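Local coordinates for tail spike protein (Acinetobacter phage vB_AbaP_AS12, PDB 6EU4) that probably recognises and degrades the capsular polysaccharide of its host Acinetobacter baumannii as the phage adsorbs to the cell, at residues Tyr187-Leu193 and Leu215-Tyr221; Asp237-Trp243 and Asn267-Phe273; Gln110-Ile114 and Val131-Ser135; Val173-Met177 and Phe196-Tyr200. All coordinates share one frame; numbering follows the deposited sequence. Where two conformers were deposited one is given.

Interaction 1 of 4, residues Tyr187-Leu193 and Leu215-Tyr221; sequences YAQNNHL and LIALSTY
Three hydrogen bonds grip Ser219 OG. It accepts the N-H of Asn191 at 3.1 Å, donates to its own neighbour Ala217 O, and accepts a hydrogen bond from water 1. That water has three further partners, Ala188 O, Asn191 ND2 and Tyr221 OH, so one molecule links the two segments where 215-221 turns its corner at Leu218. Ala217 O is gripped twice: Asn190 N (3.2 Å) and Ser219 OG reach it from opposite faces of its carbonyl plane. Beyond the corner, Thr220 OG1 meets His192 ND1 at 2.8 Å; with OG1 set between the backbone N and carbonyl carbon (chi1 62°), the hydroxyl is turned to the ring edge at ND1, and the bond is nearly straight at 166°. Next along, Leu193 CD2 lies 3.7 Å from Tyr221 CE2, the two side chains running alongside each other. Gln189 NE2 bonds Asn190 OD1 and passes beside Leu218 CD1. Ala188-Ile216, Gln189-Ala217, His192-Thr220 and Leu193-Tyr221 are parallel bridges between successive turns of a parallel beta-helix, as expected of a tailspike. Strands 237-239 and 241-250 continue the stack beyond 215-221, the hydroxyls of Tyr133 and Tyr221 are hydrogen-bonded, and Glu144 of the second subunit bonds His192 NE2.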
# COMPACT_ATOMS: atom_id res chain seq x y z
N TYR A 187 2.37 -18.15 -24.34
CA TYR A 187 1.44 -17.17 -23.79
C TYR A 187 0.93 -16.25 -24.90
O TYR A 187 1.67 -15.91 -25.83
CB TYR A 187 2.10 -16.32 -22.68
CG TYR A 187 2.54 -17.18 -21.52
CD1 TYR A 187 1.66 -17.48 -20.49
CD2 TYR A 187 3.83 -17.69 -21.46
CE1 TYR A 187 2.04 -18.30 -19.44
CE2 TYR A 187 4.22 -18.51 -20.41
CZ TYR A 187 3.32 -18.81 -19.41
OH TYR A 187 3.71 -19.62 -18.36
N ALA A 188 -0.33 -15.84 -24.77
CA ALA A 188 -0.85 -14.71 -25.54
C ALA A 188 -0.37 -13.45 -24.82
O ALA A 188 -0.79 -13.17 -23.69
CB ALA A 188 -2.37 -14.78 -25.63
N GLN A 189 0.54 -12.71 -25.45
CA GLN A 189 1.29 -11.72 -24.71
C GLN A 189 1.42 -10.41 -25.48
O GLN A 189 1.20 -10.34 -26.69
CB GLN A 189 2.68 -12.24 -24.36
CG GLN A 189 3.55 -12.63 -25.53
CD GLN A 189 4.91 -13.07 -25.06
OE1 GLN A 189 5.08 -14.22 -24.65
NE2 GLN A 189 5.87 -12.14 -25.05
N ASN A 190 1.81 -9.37 -24.74
CA ASN A 190 2.03 -8.04 -25.30
C ASN A 190 0.79 -7.51 -26.00
O ASN A 190 0.87 -6.83 -27.02
CB ASN A 190 3.24 -8.04 -26.23
CG ASN A 190 4.50 -8.46 -25.51
OD1 ASN A 190 5.00 -9.57 -25.68
ND2 ASN A 190 5.01 -7.58 -24.65
N ASN A 191 -0.37 -7.75 -25.40
CA ASN A 191 -1.64 -7.24 -25.88
C ASN A 191 -2.05 -6.04 -25.04
O ASN A 191 -1.69 -5.92 -23.86
CB ASN A 191 -2.71 -8.32 -25.82
CG ASN A 191 -2.37 -9.49 -26.71
OD1 ASN A 191 -2.08 -9.33 -27.88
ND2 ASN A 191 -2.36 -10.68 -26.14
N HIS A 192 -2.81 -5.15 -25.65
CA HIS A 192 -3.17 -3.87 -25.03
C HIS A 192 -4.60 -3.58 -25.48
O HIS A 192 -4.82 -3.04 -26.57
CB HIS A 192 -2.16 -2.80 -25.42
CG HIS A 192 -0.76 -3.19 -25.06
ND1 HIS A 192 -0.32 -3.23 -23.75
CD2 HIS A 192 0.25 -3.69 -25.81
CE1 HIS A 192 0.92 -3.68 -23.72
NE2 HIS A 192 1.29 -3.98 -24.95
N LEU A 193 -5.55 -3.96 -24.64
CA LEU A 193 -6.97 -3.89 -24.94
C LEU A 193 -7.61 -2.80 -24.10
O LEU A 193 -7.33 -2.70 -22.90
CB LEU A 193 -7.66 -5.21 -24.64
CG LEU A 193 -7.62 -6.31 -25.68
CD1 LEU A 193 -6.24 -6.53 -26.21
CD2 LEU A 193 -8.24 -7.59 -25.13
N LEU A 215 -3.72 -18.51 -20.90
CA LEU A 215 -2.27 -18.32 -20.83
C LEU A 215 -1.97 -16.92 -21.38
O LEU A 215 -2.00 -16.72 -22.60
CB LEU A 215 -1.53 -19.40 -21.64
CG LEU A 215 -1.93 -20.86 -21.38
CD1 LEU A 215 -1.19 -21.80 -22.33
CD2 LEU A 215 -1.67 -21.26 -19.94
N ILE A 216 -1.69 -15.96 -20.49
CA ILE A 216 -1.48 -14.57 -20.89
C ILE A 216 -0.30 -14.00 -20.13
O ILE A 216 0.02 -14.42 -19.01
CB ILE A 216 -2.73 -13.68 -20.67
CG1 ILE A 216 -3.25 -13.83 -19.24
CG2 ILE A 216 -3.80 -14.01 -21.69
CD1 ILE A 216 -4.34 -12.84 -18.86
N ALA A 217 0.36 -13.03 -20.75
CA ALA A 217 1.51 -12.40 -20.12
C ALA A 217 1.73 -11.02 -20.71
O ALA A 217 1.36 -10.75 -21.86
CB ALA A 217 2.79 -13.22 -20.33
N LEU A 218 2.39 -10.18 -19.93
CA LEU A 218 3.03 -8.98 -20.44
C LEU A 218 2.04 -8.08 -21.19
O LEU A 218 2.29 -7.65 -22.31
CB LEU A 218 4.20 -9.35 -21.34
CG LEU A 218 5.30 -10.17 -20.66
CD1 LEU A 218 6.16 -10.84 -21.74
CD2 LEU A 218 6.16 -9.32 -19.75
N SER A 219 0.89 -7.81 -20.55
CA SER A 219 -0.23 -7.19 -21.25
C SER A 219 -0.90 -6.15 -20.36
O SER A 219 -0.75 -6.16 -19.13
CB SER A 219 -1.29 -8.22 -21.66
OG SER A 219 -0.80 -9.08 -22.67
N THR A 220 -1.68 -5.28 -21.01
CA THR A 220 -2.52 -4.33 -20.29
C THR A 220 -3.96 -4.47 -20.77
O THR A 220 -4.23 -4.55 -21.97
CB THR A 220 -2.07 -2.87 -20.45
OG1 THR A 220 -2.13 -2.48 -21.82
CG2 THR A 220 -0.64 -2.68 -19.94
N TYR A 221 -4.87 -4.47 -19.80
CA TYR A 221 -6.31 -4.51 -20.01
C TYR A 221 -6.89 -3.30 -19.29
O TYR A 221 -6.65 -3.12 -18.09
CB TYR A 221 -6.91 -5.81 -19.46
CG TYR A 221 -6.45 -7.05 -20.20
CD1 TYR A 221 -5.25 -7.68 -19.87
CD2 TYR A 221 -7.21 -7.60 -21.22
CE1 TYR A 221 -4.81 -8.82 -20.55
CE2 TYR A 221 -6.78 -8.75 -21.92
CZ TYR A 221 -5.59 -9.35 -21.58
OH TYR A 221 -5.16 -10.47 -22.26
O HOH W 1 -2.66 -11.03 -23.12
O HOH W 2 -4.64 -1.49 -22.45

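Interaction 2 of 4, residues Asp237-Trp243 and Asn267-Phe273; sequences DAWMCTW and NNTTQTF
Gln271 reaches across to segment 237-243 by a chain bent at chi2. Its CB lies near Cys241 O; CD then comes 3.7 Å from Ala238 CB, and NE2 lies 3.3 Å from Trp239 CA. OE1 touches Cys241 CB and accepts the indole N-H of Trp243, NE1 to OE1 being 2.8 Å and the bond almost straight (172°). The oxygen lies in the plane of the indole, although the amide itself is turned 65° from it. NE2 donates a hydrogen bond to Thr269 O at 3.1 Å, in the amide plane; Met240 N reaches that same carbonyl from the opposite face. Beside this, the five-membered ring of Trp243 makes an offset stack with the Phe273 ring, centroids 4.5 Å apart and planes at 14°, with Phe273 CE2 above Trp243 CD1. At the corner Met240, a selenomethionine, sends its N-H weakly to Thr270 OG1, which also bonds Thr269 OG1. Further back, Ala238 N bonds Asn268 OD1 at 2.8 Å, so a side chain takes the place of a backbone acceptor. The chemistry thus implies a buried amide bonded at both ends, once through NE2 and once through OE1: the donor fixes its rotation at Thr269 O, and the acceptor holds the indole of the aromatic stack in place.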
# COMPACT_ATOMS: atom_id res chain seq x y z
N ASP A 237 -2.82 -19.17 -16.16
CA ASP A 237 -1.44 -18.77 -15.91
C ASP A 237 -1.30 -17.40 -16.56
O ASP A 237 -1.26 -17.29 -17.79
CB ASP A 237 -0.46 -19.78 -16.50
CG ASP A 237 1.02 -19.45 -16.22
OD1 ASP A 237 1.38 -18.27 -16.03
OD2 ASP A 237 1.83 -20.40 -16.23
N ALA A 238 -1.29 -16.36 -15.73
CA ALA A 238 -1.14 -14.97 -16.13
C ALA A 238 0.04 -14.39 -15.38
O ALA A 238 0.17 -14.59 -14.16
CB ALA A 238 -2.42 -14.18 -15.81
N TRP A 239 0.91 -13.69 -16.09
CA TRP A 239 2.01 -13.02 -15.41
C TRP A 239 2.32 -11.68 -16.05
O TRP A 239 2.18 -11.49 -17.26
CB TRP A 239 3.24 -13.92 -15.35
CG TRP A 239 3.78 -14.44 -16.66
CD1 TRP A 239 3.30 -15.51 -17.40
CD2 TRP A 239 4.91 -13.95 -17.37
NE1 TRP A 239 4.07 -15.70 -18.51
CE2 TRP A 239 5.07 -14.75 -18.52
CE3 TRP A 239 5.81 -12.90 -17.14
CZ2 TRP A 239 6.08 -14.53 -19.44
CZ3 TRP A 239 6.83 -12.69 -18.05
CH2 TRP A 239 6.95 -13.51 -19.19
N MSE A 240 2.70 -10.73 -15.20
CA MSE A 240 3.02 -9.39 -15.67
C MSE A 240 1.88 -8.80 -16.51
O MSE A 240 2.08 -8.41 -17.67
CB MSE A 240 4.33 -9.39 -16.47
CG MSE A 240 5.55 -9.50 -15.60
SE MSE A 240 5.87 -7.76 -14.70
CE MSE A 240 7.19 -8.38 -13.42
N CYS A 241 0.69 -8.72 -15.91
CA CYS A 241 -0.45 -8.07 -16.54
C CYS A 241 -1.04 -7.05 -15.58
O CYS A 241 -1.08 -7.28 -14.37
CB CYS A 241 -1.54 -9.05 -16.95
SG CYS A 241 -1.06 -10.28 -18.19
N THR A 242 -1.48 -5.92 -16.13
CA THR A 242 -2.22 -4.94 -15.36
C THR A 242 -3.64 -4.83 -15.90
O THR A 242 -3.89 -5.00 -17.10
CB THR A 242 -1.56 -3.56 -15.37
OG1 THR A 242 -1.59 -3.03 -16.70
CG2 THR A 242 -0.12 -3.64 -14.89
N TRP A 243 -4.55 -4.56 -14.97
CA TRP A 243 -5.99 -4.50 -15.21
C TRP A 243 -6.47 -3.21 -14.55
O TRP A 243 -6.35 -3.07 -13.33
CB TRP A 243 -6.72 -5.70 -14.60
CG TRP A 243 -6.14 -7.06 -14.99
CD1 TRP A 243 -5.03 -7.65 -14.45
CD2 TRP A 243 -6.64 -7.98 -15.97
NE1 TRP A 243 -4.80 -8.87 -15.04
CE2 TRP A 243 -5.77 -9.10 -15.98
CE3 TRP A 243 -7.73 -7.98 -16.83
CZ2 TRP A 243 -5.96 -10.18 -16.83
CZ3 TRP A 243 -7.93 -9.07 -17.67
CH2 TRP A 243 -7.04 -10.15 -17.66
N ASN A 267 -0.30 -21.17 -12.23
CA ASN A 267 0.74 -20.34 -11.65
C ASN A 267 0.54 -18.93 -12.18
O ASN A 267 0.22 -18.77 -13.36
CB ASN A 267 2.14 -20.84 -12.01
CG ASN A 267 3.23 -20.11 -11.25
OD1 ASN A 267 4.04 -19.38 -11.83
ND2 ASN A 267 3.22 -20.26 -9.94
N ASN A 268 0.75 -17.92 -11.33
CA ASN A 268 0.54 -16.54 -11.74
C ASN A 268 1.54 -15.65 -11.01
O ASN A 268 1.95 -15.96 -9.89
CB ASN A 268 -0.85 -16.01 -11.41
CG ASN A 268 -1.96 -16.86 -11.98
OD1 ASN A 268 -2.37 -16.67 -13.12
ND2 ASN A 268 -2.46 -17.79 -11.18
N THR A 269 1.94 -14.56 -11.66
CA THR A 269 2.70 -13.54 -10.94
C THR A 269 2.23 -12.16 -11.35
O THR A 269 1.67 -11.95 -12.42
CB THR A 269 4.22 -13.59 -11.16
OG1 THR A 269 4.50 -13.09 -12.47
CG2 THR A 269 4.79 -15.00 -10.98
N THR A 270 2.50 -11.21 -10.46
CA THR A 270 2.52 -9.78 -10.77
C THR A 270 1.30 -9.35 -11.60
O THR A 270 1.41 -8.74 -12.67
CB THR A 270 3.85 -9.38 -11.43
OG1 THR A 270 4.14 -10.18 -12.59
CG2 THR A 270 4.99 -9.49 -10.43
N GLN A 271 0.11 -9.63 -11.05
CA GLN A 271 -1.15 -9.09 -11.56
C GLN A 271 -1.55 -7.90 -10.70
O GLN A 271 -1.61 -8.01 -9.47
CB GLN A 271 -2.27 -10.13 -11.54
CG GLN A 271 -1.97 -11.39 -12.32
CD GLN A 271 -1.84 -11.14 -13.82
OE1 GLN A 271 -2.82 -10.81 -14.50
NE2 GLN A 271 -0.63 -11.30 -14.34
N THR A 272 -1.78 -6.75 -11.33
CA THR A 272 -2.26 -5.56 -10.64
C THR A 272 -3.67 -5.26 -11.12
O THR A 272 -3.94 -5.28 -12.32
CB THR A 272 -1.37 -4.34 -10.91
OG1 THR A 272 -0.03 -4.59 -10.50
CG2 THR A 272 -1.87 -3.13 -10.09
N PHE A 273 -4.55 -4.93 -10.16
CA PHE A 273 -5.93 -4.53 -10.43
C PHE A 273 -6.16 -3.18 -9.79
O PHE A 273 -6.02 -3.04 -8.57
CB PHE A 273 -6.93 -5.54 -9.87
CG PHE A 273 -6.73 -6.94 -10.40
CD1 PHE A 273 -5.86 -7.81 -9.78
CD2 PHE A 273 -7.43 -7.38 -11.51
CE1 PHE A 273 -5.67 -9.09 -10.27
CE2 PHE A 273 -7.22 -8.67 -12.01
CZ PHE A 273 -6.36 -9.51 -11.38
O HOH W 3 3.75 -17.65 -14.03

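Interaction 3 of 4, residues Gln110-Ile114 and Val131-Ser135; sequences QKVLI and VYYNS
A short helix, 106-113, meets an early strand of the parallel beta-helix here, and a glutamine joins the two by an amide-backbone pairing. Gln110 reads both polar groups of Tyr132: OE1 accepts Tyr132 N at 2.9 Å, in the carbonyl plane and on a lone pair, while NE2 donates to Tyr132 O, also 2.9 Å away and 168° at the hydrogen. The side chain imitates a neighbouring strand, closing a ring through N and O of one residue. To get there it leaves the helix with CG anti to the backbone N (chi1 -168°) and bends at chi2. The same amide lies over one face of the Tyr132 ring, planes 20° apart, with NE2 3.3 Å above the ring near its centre. Two bonds and the stack therefore fix the amide's rotation. Three residues on, Leu113 CD1 packs on Val131 CG2 at 3.9 Å, the side chains crossing at about a right angle, and lies near Tyr132 O. Neighbouring strand 175-179 receives Leu113 on Met177 and pairs with 131-133 by backbone bonds. Past the helix end, Ile114 CG2 touches Tyr132 CE1 and Asn134 OD1. Water 4 bridges the two backbones, donating to Leu113 O and accepting Asn134 N, each at 2.8 Å.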
# COMPACT_ATOMS: atom_id res chain seq x y z
N GLN A 110 -12.79 -11.42 -36.74
CA GLN A 110 -11.65 -12.30 -36.60
C GLN A 110 -10.53 -11.90 -37.54
O GLN A 110 -9.35 -11.91 -37.15
CB GLN A 110 -12.09 -13.75 -36.84
CG GLN A 110 -11.04 -14.76 -36.44
CD GLN A 110 -10.67 -14.63 -34.98
OE1 GLN A 110 -11.45 -14.99 -34.09
NE2 GLN A 110 -9.50 -14.05 -34.71
N LYS A 111 -10.87 -11.54 -38.78
CA LYS A 111 -9.85 -11.12 -39.74
C LYS A 111 -9.06 -9.92 -39.24
O LYS A 111 -7.83 -9.88 -39.39
CB LYS A 111 -10.50 -10.80 -41.08
CG LYS A 111 -10.93 -12.04 -41.86
CD LYS A 111 -11.68 -11.67 -43.10
CE LYS A 111 -12.11 -12.93 -43.84
NZ LYS A 111 -12.92 -12.61 -45.04
N VAL A 112 -9.72 -8.92 -38.65
CA VAL A 112 -8.95 -7.74 -38.26
C VAL A 112 -8.15 -8.03 -36.99
O VAL A 112 -7.06 -7.48 -36.81
CB VAL A 112 -9.82 -6.48 -38.10
CG1 VAL A 112 -10.52 -6.13 -39.41
CG2 VAL A 112 -10.80 -6.59 -36.96
N LEU A 113 -8.64 -8.91 -36.11
CA LEU A 113 -7.91 -9.21 -34.88
C LEU A 113 -6.57 -9.89 -35.14
O LEU A 113 -5.66 -9.78 -34.30
CB LEU A 113 -8.75 -10.08 -33.95
CG LEU A 113 -9.98 -9.40 -33.36
CD1 LEU A 113 -10.68 -10.32 -32.38
CD2 LEU A 113 -9.62 -8.08 -32.68
N ILE A 114 -6.42 -10.58 -36.26
CA ILE A 114 -5.15 -11.25 -36.56
C ILE A 114 -4.42 -10.57 -37.72
O ILE A 114 -3.50 -11.16 -38.29
CB ILE A 114 -5.35 -12.75 -36.82
CG1 ILE A 114 -6.25 -12.98 -38.04
CG2 ILE A 114 -5.90 -13.39 -35.58
CD1 ILE A 114 -6.31 -14.44 -38.48
N VAL A 131 -14.42 -14.89 -30.73
CA VAL A 131 -13.34 -14.33 -31.53
C VAL A 131 -12.09 -14.37 -30.67
O VAL A 131 -12.16 -14.20 -29.45
CB VAL A 131 -13.64 -12.91 -32.02
CG1 VAL A 131 -14.86 -12.95 -32.98
CG2 VAL A 131 -13.90 -11.93 -30.87
N TYR A 132 -10.95 -14.65 -31.30
CA TYR A 132 -9.72 -14.82 -30.56
C TYR A 132 -8.68 -13.78 -30.99
O TYR A 132 -8.74 -13.20 -32.08
CB TYR A 132 -9.16 -16.24 -30.74
CG TYR A 132 -8.66 -16.56 -32.14
CD1 TYR A 132 -7.36 -16.22 -32.53
CD2 TYR A 132 -9.48 -17.19 -33.06
CE1 TYR A 132 -6.91 -16.51 -33.81
CE2 TYR A 132 -9.03 -17.48 -34.34
CZ TYR A 132 -7.74 -17.14 -34.69
OH TYR A 132 -7.29 -17.41 -35.96
N TYR A 133 -7.74 -13.54 -30.09
CA TYR A 133 -6.58 -12.74 -30.39
C TYR A 133 -5.35 -13.49 -29.91
O TYR A 133 -5.44 -14.36 -29.04
CB TYR A 133 -6.68 -11.35 -29.73
CG TYR A 133 -6.79 -11.37 -28.20
CD1 TYR A 133 -8.00 -11.62 -27.56
CD2 TYR A 133 -5.68 -11.09 -27.40
CE1 TYR A 133 -8.09 -11.62 -26.18
CE2 TYR A 133 -5.78 -11.09 -26.01
CZ TYR A 133 -6.98 -11.36 -25.41
OH TYR A 133 -7.08 -11.36 -24.03
N ASN A 134 -4.19 -13.15 -30.50
CA ASN A 134 -2.95 -13.84 -30.18
C ASN A 134 -2.06 -12.90 -29.40
O ASN A 134 -2.25 -12.75 -28.17
CB ASN A 134 -2.27 -14.36 -31.46
CG ASN A 134 -3.15 -15.29 -32.27
OD1 ASN A 134 -3.32 -15.10 -33.48
ND2 ASN A 134 -3.69 -16.32 -31.63
N SER A 135 -1.06 -12.27 -30.01
CA SER A 135 -0.09 -11.45 -29.30
C SER A 135 0.13 -10.16 -30.06
O SER A 135 -0.19 -10.04 -31.24
CB SER A 135 1.22 -12.22 -29.12
OG SER A 135 1.01 -13.29 -28.21
O HOH W 4 -4.08 -11.11 -32.46

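Interaction 4 of 4, residues Val173-Met177 and Phe196-Tyr200; sequences VDAIM and FTLQY
Ile176 lays its CG1 over one face of the Tyr200 ring, 3.9 Å from the centroid and 29° off the normal, a CH-pi contact. The two side chains run antiparallel alongside each other. CG1 is anti to the carbonyl carbon, and the extended chi2 carries CD1 onward until it lies 3.3 Å from Gln199 C, against the strand backbone. The other branch, CG2, meets Leu198 CD2 at 4.0 Å, so this one residue touches both Leu198 and Tyr200.

The rim of the phenol is polar. Tyr200 OH donates to Asp174 OD1 at 2.8 Å; the carboxylate oxygen lies in the ring plane, but the hydroxyl approaches it from above the carboxylate plane, 66° out, and the two planes are nearly perpendicular. Lys151 forms a salt bridge with the same OD1, and Asn154 bonds OD2.

At the far end Met177, a selenomethionine, crosses Leu198 at about a right angle, with CB 4.0 Å from Leu198 CD1. Its SE lies 4.1 Å from Phe196 CE1, an oblique Met-aromatic contact.

No backbone hydrogen bond joins the segments. The end-to-end directions from CA of Asp174 to CA of Met177 and from CA of Phe196 to CA of Tyr200 are 169° apart, nearly antiparallel: the segments meet through side chains across the interior of the beta-helix, from different walls. Segment 173-177 pairs by backbone with Val131 on one flank and with Ile209 and Gly210 on the other, while 196-200 lies between strands 148-151 and 219-229.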
# COMPACT_ATOMS: atom_id res chain seq x y z
N VAL A 173 -14.19 -23.50 -26.07
CA VAL A 173 -15.12 -23.25 -24.98
C VAL A 173 -16.14 -22.21 -25.41
O VAL A 173 -15.94 -21.46 -26.38
CB VAL A 173 -14.40 -22.78 -23.69
CG1 VAL A 173 -13.36 -23.79 -23.26
CG2 VAL A 173 -13.76 -21.44 -23.89
N ASP A 174 -17.25 -22.15 -24.67
CA ASP A 174 -18.26 -21.12 -24.89
C ASP A 174 -17.80 -19.84 -24.20
O ASP A 174 -17.94 -19.70 -22.98
CB ASP A 174 -19.62 -21.56 -24.36
CG ASP A 174 -20.70 -20.49 -24.57
OD1 ASP A 174 -20.45 -19.56 -25.36
OD2 ASP A 174 -21.77 -20.60 -23.95
N ALA A 175 -17.24 -18.93 -24.98
CA ALA A 175 -16.70 -17.66 -24.52
C ALA A 175 -16.99 -16.60 -25.58
O ALA A 175 -17.33 -16.93 -26.72
CB ALA A 175 -15.20 -17.74 -24.26
N ILE A 176 -16.88 -15.33 -25.20
CA ILE A 176 -17.05 -14.24 -26.16
C ILE A 176 -15.75 -13.93 -26.87
O ILE A 176 -15.70 -13.83 -28.10
CB ILE A 176 -17.62 -12.98 -25.47
CG1 ILE A 176 -18.90 -13.33 -24.72
CG2 ILE A 176 -17.88 -11.90 -26.51
CD1 ILE A 176 -19.43 -12.20 -23.87
N MSE A 177 -14.69 -13.80 -26.08
CA MSE A 177 -13.35 -13.54 -26.59
C MSE A 177 -12.37 -14.52 -25.94
O MSE A 177 -12.52 -14.88 -24.76
CB MSE A 177 -12.95 -12.07 -26.32
CG MSE A 177 -11.82 -11.57 -27.11
SE MSE A 177 -11.69 -9.61 -26.81
CE MSE A 177 -10.82 -9.23 -28.45
N PHE A 196 -14.05 -1.23 -24.21
CA PHE A 196 -15.17 -1.91 -24.86
C PHE A 196 -15.78 -2.94 -23.93
O PHE A 196 -15.26 -3.22 -22.84
CB PHE A 196 -14.74 -2.56 -26.18
CG PHE A 196 -13.65 -3.58 -26.05
CD1 PHE A 196 -13.95 -4.89 -25.78
CD2 PHE A 196 -12.32 -3.22 -26.25
CE1 PHE A 196 -12.95 -5.84 -25.69
CE2 PHE A 196 -11.31 -4.16 -26.16
CZ PHE A 196 -11.63 -5.48 -25.88
N THR A 197 -16.92 -3.48 -24.35
CA THR A 197 -17.66 -4.45 -23.57
C THR A 197 -17.74 -5.79 -24.30
O THR A 197 -17.68 -5.85 -25.54
CB THR A 197 -19.06 -3.92 -23.24
OG1 THR A 197 -19.76 -4.86 -22.41
CG2 THR A 197 -19.88 -3.71 -24.54
N LEU A 198 -17.86 -6.86 -23.52
CA LEU A 198 -18.07 -8.22 -24.00
C LEU A 198 -19.31 -8.73 -23.29
O LEU A 198 -19.31 -8.85 -22.06
CB LEU A 198 -16.88 -9.13 -23.65
CG LEU A 198 -15.51 -8.71 -24.17
CD1 LEU A 198 -14.42 -9.58 -23.55
CD2 LEU A 198 -15.50 -8.83 -25.67
N GLN A 199 -20.38 -8.99 -24.03
CA GLN A 199 -21.63 -9.43 -23.41
C GLN A 199 -22.28 -10.54 -24.21
O GLN A 199 -22.20 -10.56 -25.44
CB GLN A 199 -22.63 -8.26 -23.28
CG GLN A 199 -22.08 -7.07 -22.52
CD GLN A 199 -23.11 -5.99 -22.30
OE1 GLN A 199 -24.33 -6.25 -22.34
NE2 GLN A 199 -22.65 -4.77 -22.07
N TYR A 200 -22.98 -11.43 -23.50
CA TYR A 200 -23.95 -12.29 -24.17
C TYR A 200 -25.26 -11.55 -24.35
O TYR A 200 -25.61 -10.66 -23.57
CB TYR A 200 -24.21 -13.56 -23.37
CG TYR A 200 -23.09 -14.55 -23.48
CD1 TYR A 200 -22.00 -14.47 -22.64
CD2 TYR A 200 -23.10 -15.54 -24.45
CE1 TYR A 200 -20.93 -15.37 -22.76
CE2 TYR A 200 -22.06 -16.45 -24.57
CZ TYR A 200 -20.97 -16.35 -23.72
OH TYR A 200 -19.93 -17.24 -23.85

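Overall arrangement
Interactions 1 and 2 are successive steps of one stack, their centres about 9 Å apart: Tyr221 N lies 2.9 Å from Thr242 O, Tyr187 OH lies 2.9 Å from Asp237 OD2, and Tyr221 stacks on Trp243, extending the aromatic row. Both also touch the second subunit of the trimer. Interaction 3 sits on the N-terminal side, about 13 Å from interaction 1 between centres, where Tyr133 OH meets Tyr221 OH at 2.8 Å and Ser135 OG meets Gln189 N. Interaction 4 differs in kind, spanning the interior; Val131 N lies 3.1 Å from Ile176 O, tying it to interaction 3. Interactions 2 and 4 do not touch, their nearest atoms being about 9 Å apart.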